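Local coordinates for protein alpha-L-rhamnosidase (Streptomyces avermitilis, PDB 3W5M) that releases terminal alpha-L-rhamnose by hydrolysis from citrus flavonoids such as naringin, rutin and hesperidin and from gum arabic, at residues A705-Y710 and G936-R941; D68-V73 and S962-V967. One frame throughout, in Å; residues are numbered along the deposited sequence.

Overall arrangement
Both contacts are partly buried and lie about 10 Å apart, centre to centre, away from the sugar and calcium sites. Both use the C-terminal beta-sandwich, but against different domains. Contact 1 sets the end of helix 698-710, from the catalytic (alpha/alpha)6-barrel, against a loop of the sandwich. Contact 2 joins the turn between strands 955-962 and 965-974 to a loop of the N-terminal domain. Each has a methyl over an aromatic face, Ala938 on Tyr707 and Val71 on His964. The main difference is the direct backbone hydrogen bond of contact 1. Contact 2 has none and adds apolar side chains and a water held by Ser70 and only weakly by His964. The two meet where Leu963 packs on Tyr710 and where Arg941 and His964 touch.

Contact 1: residues A705-Y710 and G936-R941; sequences ALYQAY and GRAGYR
Ala938 lays its CB over one face of the Tyr707 ring in a CH-pi contact. The methyl is 3.8 Å from the ring centroid and 29° off the ring normal. It is displaced from the centre toward the CE2-CZ side, with Ala938 CB 3.4 Å from Tyr707 CE2. The ring OH is hydrogen-bonded to Glu777. Gln708 bends at chi2 (-65°), which folds CD back. Its NE2 lies 4.1 Å from Ala938 CB. The loop 936-941 of the C-terminal beta-sandwich meets the last turn of helix 698-710 in the (alpha/alpha)6-barrel. Gly939 N donates to Gln708 O at 2.8 Å, with an N-H...O angle of 160°. The donor stands above the carbonyl plane. Gly939 CA makes a CA-H...O contact with Ala709 O at 3.6 Å. A CB on Gly939 would clash with Tyr710 O. The positive phi of Gly939 also suits glycine. Its lack of a side chain lets the loop come this close to the helix end. Ala709 O also lies in the plane of the Tyr940 ring, at its edge, 3.5 Å from Tyr940 CD1. Beyond the two segments, Tyr940 packs on Tyr653 of helix 641-654 and meets the Phe960 ring.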
# COMPACT_ATOMS: atom_id res chain seq x y z
N ALA A 705 0.41 2.19 19.39
CA ALA A 705 -0.27 3.32 18.77
C ALA A 705 -1.77 3.01 18.51
O ALA A 705 -2.62 3.87 18.77
CB ALA A 705 0.47 3.74 17.48
N LEU A 706 -2.09 1.80 18.06
CA LEU A 706 -3.51 1.42 17.84
C LEU A 706 -4.24 1.35 19.18
O LEU A 706 -5.35 1.80 19.31
CB LEU A 706 -3.65 0.09 17.11
CG LEU A 706 -3.10 -0.06 15.68
CD1 LEU A 706 -3.22 -1.47 15.11
CD2 LEU A 706 -3.78 0.94 14.71
N TYR A 707 -3.57 0.84 20.19
CA TYR A 707 -4.19 0.81 21.50
C TYR A 707 -4.51 2.23 22.04
O TYR A 707 -5.63 2.47 22.53
CB TYR A 707 -3.34 0.00 22.48
CG TYR A 707 -3.98 -0.03 23.83
CD1 TYR A 707 -5.17 -0.76 24.03
CD2 TYR A 707 -3.44 0.68 24.90
CE1 TYR A 707 -5.78 -0.80 25.27
CE2 TYR A 707 -4.05 0.63 26.16
CZ TYR A 707 -5.22 -0.10 26.32
OH TYR A 707 -5.86 -0.17 27.54
N GLN A 708 -3.56 3.15 21.95
CA GLN A 708 -3.79 4.54 22.33
C GLN A 708 -4.96 5.19 21.56
O GLN A 708 -5.81 5.88 22.16
CB GLN A 708 -2.51 5.35 22.15
CG GLN A 708 -1.49 4.99 23.21
CD GLN A 708 -1.99 5.37 24.59
OE1 GLN A 708 -2.35 6.52 24.83
NE2 GLN A 708 -2.05 4.40 25.49
N ALA A 709 -5.02 4.97 20.24
CA ALA A 709 -6.06 5.62 19.43
C ALA A 709 -7.42 4.98 19.58
O ALA A 709 -8.46 5.69 19.58
CB ALA A 709 -5.66 5.66 17.95
N TYR A 710 -7.45 3.66 19.69
CA TYR A 710 -8.72 2.93 19.58
C TYR A 710 -9.09 2.21 20.88
O TYR A 710 -10.24 1.82 21.06
CB TYR A 710 -8.74 1.95 18.39
CG TYR A 710 -8.46 2.65 17.10
CD1 TYR A 710 -9.38 3.55 16.55
CD2 TYR A 710 -7.26 2.43 16.42
CE1 TYR A 710 -9.11 4.22 15.36
CE2 TYR A 710 -6.97 3.10 15.23
CZ TYR A 710 -7.90 3.98 14.70
OH TYR A 710 -7.59 4.67 13.52
N GLY A 936 -6.38 11.07 26.89
CA GLY A 936 -5.97 10.98 28.30
C GLY A 936 -5.98 9.55 28.82
O GLY A 936 -5.15 9.16 29.64
N ARG A 937 -6.95 8.77 28.36
CA ARG A 937 -6.93 7.33 28.56
C ARG A 937 -7.06 6.68 27.18
O ARG A 937 -7.60 7.29 26.26
CB ARG A 937 -8.08 6.87 29.46
CG ARG A 937 -7.92 7.22 30.94
CD ARG A 937 -9.14 6.75 31.74
NE ARG A 937 -9.43 5.33 31.50
CZ ARG A 937 -10.63 4.75 31.63
NH1 ARG A 937 -11.70 5.44 32.01
NH2 ARG A 937 -10.75 3.46 31.37
N ALA A 938 -6.58 5.45 27.06
CA ALA A 938 -6.54 4.75 25.78
C ALA A 938 -7.91 4.74 25.12
O ALA A 938 -8.95 4.53 25.77
CB ALA A 938 -6.00 3.35 25.93
N GLY A 939 -7.89 5.01 23.82
CA GLY A 939 -9.12 5.02 23.03
C GLY A 939 -10.00 6.23 23.27
O GLY A 939 -11.16 6.23 22.87
N TYR A 940 -9.46 7.27 23.92
CA TYR A 940 -10.20 8.51 24.18
C TYR A 940 -11.38 8.33 25.15
O TYR A 940 -12.34 9.13 25.13
CB TYR A 940 -10.68 9.20 22.89
CG TYR A 940 -9.56 9.67 22.02
CD1 TYR A 940 -8.88 8.80 21.17
CD2 TYR A 940 -9.16 11.02 22.06
CE1 TYR A 940 -7.82 9.23 20.38
CE2 TYR A 940 -8.11 11.47 21.28
CZ TYR A 940 -7.44 10.58 20.45
OH TYR A 940 -6.39 11.06 19.68
N ARG A 941 -11.31 7.30 25.99
CA ARG A 941 -12.25 7.16 27.11
C ARG A 941 -12.23 8.44 27.96
O ARG A 941 -13.25 8.84 28.54
CB ARG A 941 -11.90 5.95 27.98
CG ARG A 941 -13.05 5.51 28.87
CD ARG A 941 -14.34 5.45 28.07
NE ARG A 941 -15.51 5.15 28.89
CZ ARG A 941 -15.85 3.93 29.30
NH1 ARG A 941 -15.11 2.87 28.97
NH2 ARG A 941 -16.92 3.77 30.05

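Contact 2: residues D68-V73 and S962-V967; sequences DDSVLV and SLHGPV
Ser70 OG is bonded to a water at 2.7 Å and to Asn987 ND2. The same water makes a weak bond to His964 ND1 at 3.5 Å, which links the two segments through solvent. Ser70 OG itself lies at the edge of the His964 ring, near its plane, 3.6 Å from ND1. Val71 CG2 sits over one face of that ring as a CH-pi contact, 3.7 Å from the centroid and 20° off the normal. It is offset toward ND1 and CE1. Val71 CG1 is anti to the backbone N (chi1 158°) and CG2 anti to the carbonyl carbon, which turns CG1 to Leu963 and CG2 to His964. CG1 packs on Leu963 CD1 at 3.6 Å. Leu963 and His964 are the middle residues of a type I beta turn from Ser962 to Gly965. This turn makes the hairpin between strands 955-962 and 965-974 of the C-terminal beta-sandwich. Within it, Ser962 OG donates to Gly965 O at 2.7 Å, on a lone pair. An alanine in place of His964 would probably leave Val71 CG2 without its aromatic face and the water without its weak ring partner. Leu72, in a G1 beta bulge opposite Leu27, adds CD1 at 4.1 Å from Leu963 CD1.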
# COMPACT_ATOMS: atom_id res chain seq x y z
N ASP A 68 -19.40 -0.36 32.00
CA ASP A 68 -19.36 0.89 31.23
C ASP A 68 -18.70 0.71 29.86
O ASP A 68 -18.38 1.70 29.20
CB ASP A 68 -18.69 2.03 32.01
CG ASP A 68 -17.22 1.77 32.32
OD1 ASP A 68 -16.61 0.82 31.78
OD2 ASP A 68 -16.65 2.53 33.13
N ASP A 69 -18.48 -0.54 29.43
CA ASP A 69 -17.87 -0.82 28.12
C ASP A 69 -18.88 -0.60 27.00
O ASP A 69 -19.98 -1.15 27.03
CB ASP A 69 -17.37 -2.25 28.05
CG ASP A 69 -16.12 -2.49 28.89
OD1 ASP A 69 -15.36 -1.53 29.17
OD2 ASP A 69 -15.89 -3.66 29.25
N SER A 70 -18.51 0.20 26.01
CA SER A 70 -19.41 0.48 24.89
C SER A 70 -18.73 0.36 23.52
O SER A 70 -19.36 0.55 22.45
CB SER A 70 -20.09 1.84 25.08
OG SER A 70 -19.16 2.92 25.03
N VAL A 71 -17.46 -0.01 23.56
CA VAL A 71 -16.64 -0.08 22.35
C VAL A 71 -15.87 -1.40 22.34
O VAL A 71 -15.22 -1.78 23.34
CB VAL A 71 -15.72 1.18 22.27
CG1 VAL A 71 -14.50 0.97 21.40
CG2 VAL A 71 -16.54 2.39 21.79
N LEU A 72 -15.98 -2.11 21.21
CA LEU A 72 -15.24 -3.37 20.94
C LEU A 72 -15.56 -4.47 21.97
O LEU A 72 -14.67 -5.16 22.48
CB LEU A 72 -13.72 -3.14 20.85
CG LEU A 72 -13.27 -2.19 19.73
CD1 LEU A 72 -11.79 -1.86 19.87
CD2 LEU A 72 -13.58 -2.81 18.39
N VAL A 73 -16.85 -4.59 22.28
CA VAL A 73 -17.33 -5.63 23.21
C VAL A 73 -17.50 -6.94 22.44
O VAL A 73 -18.27 -7.00 21.46
CB VAL A 73 -18.67 -5.22 23.87
CG1 VAL A 73 -19.15 -6.33 24.82
CG2 VAL A 73 -18.53 -3.90 24.58
N SER A 962 -13.93 9.55 16.76
CA SER A 962 -13.45 8.50 17.65
C SER A 962 -14.42 7.31 17.63
O SER A 962 -15.55 7.43 17.15
CB SER A 962 -13.27 9.02 19.09
OG SER A 962 -14.49 8.97 19.80
N LEU A 963 -14.00 6.17 18.20
CA LEU A 963 -14.92 5.01 18.32
C LEU A 963 -16.18 5.29 19.17
O LEU A 963 -17.25 4.70 18.91
CB LEU A 963 -14.21 3.73 18.82
CG LEU A 963 -12.95 3.29 18.05
CD1 LEU A 963 -12.54 1.87 18.47
CD2 LEU A 963 -13.20 3.32 16.54
N HIS A 964 -16.07 6.20 20.15
CA HIS A 964 -17.21 6.59 20.97
C HIS A 964 -18.10 7.64 20.28
O HIS A 964 -19.16 7.97 20.79
CB HIS A 964 -16.74 7.12 22.31
CG HIS A 964 -16.00 6.11 23.13
ND1 HIS A 964 -16.64 5.20 23.94
CD2 HIS A 964 -14.67 5.87 23.27
CE1 HIS A 964 -15.74 4.44 24.54
NE2 HIS A 964 -14.53 4.82 24.14
N GLY A 965 -17.66 8.14 19.12
CA GLY A 965 -18.39 9.18 18.37
C GLY A 965 -17.54 10.45 18.25
O GLY A 965 -16.35 10.47 18.64
N PRO A 966 -18.13 11.53 17.72
CA PRO A 966 -17.30 12.71 17.41
C PRO A 966 -16.76 13.45 18.64
O PRO A 966 -17.47 13.66 19.63
CB PRO A 966 -18.23 13.59 16.56
CG PRO A 966 -19.61 13.18 16.93
CD PRO A 966 -19.56 11.74 17.38
N VAL A 967 -15.48 13.79 18.57
CA VAL A 967 -14.83 14.65 19.54
C VAL A 967 -14.48 15.92 18.77
O VAL A 967 -13.65 15.88 17.86
CB VAL A 967 -13.59 13.99 20.14
CG1 VAL A 967 -12.86 14.96 21.08
CG2 VAL A 967 -14.02 12.74 20.91
O HOH W 1 -19.82 4.42 22.84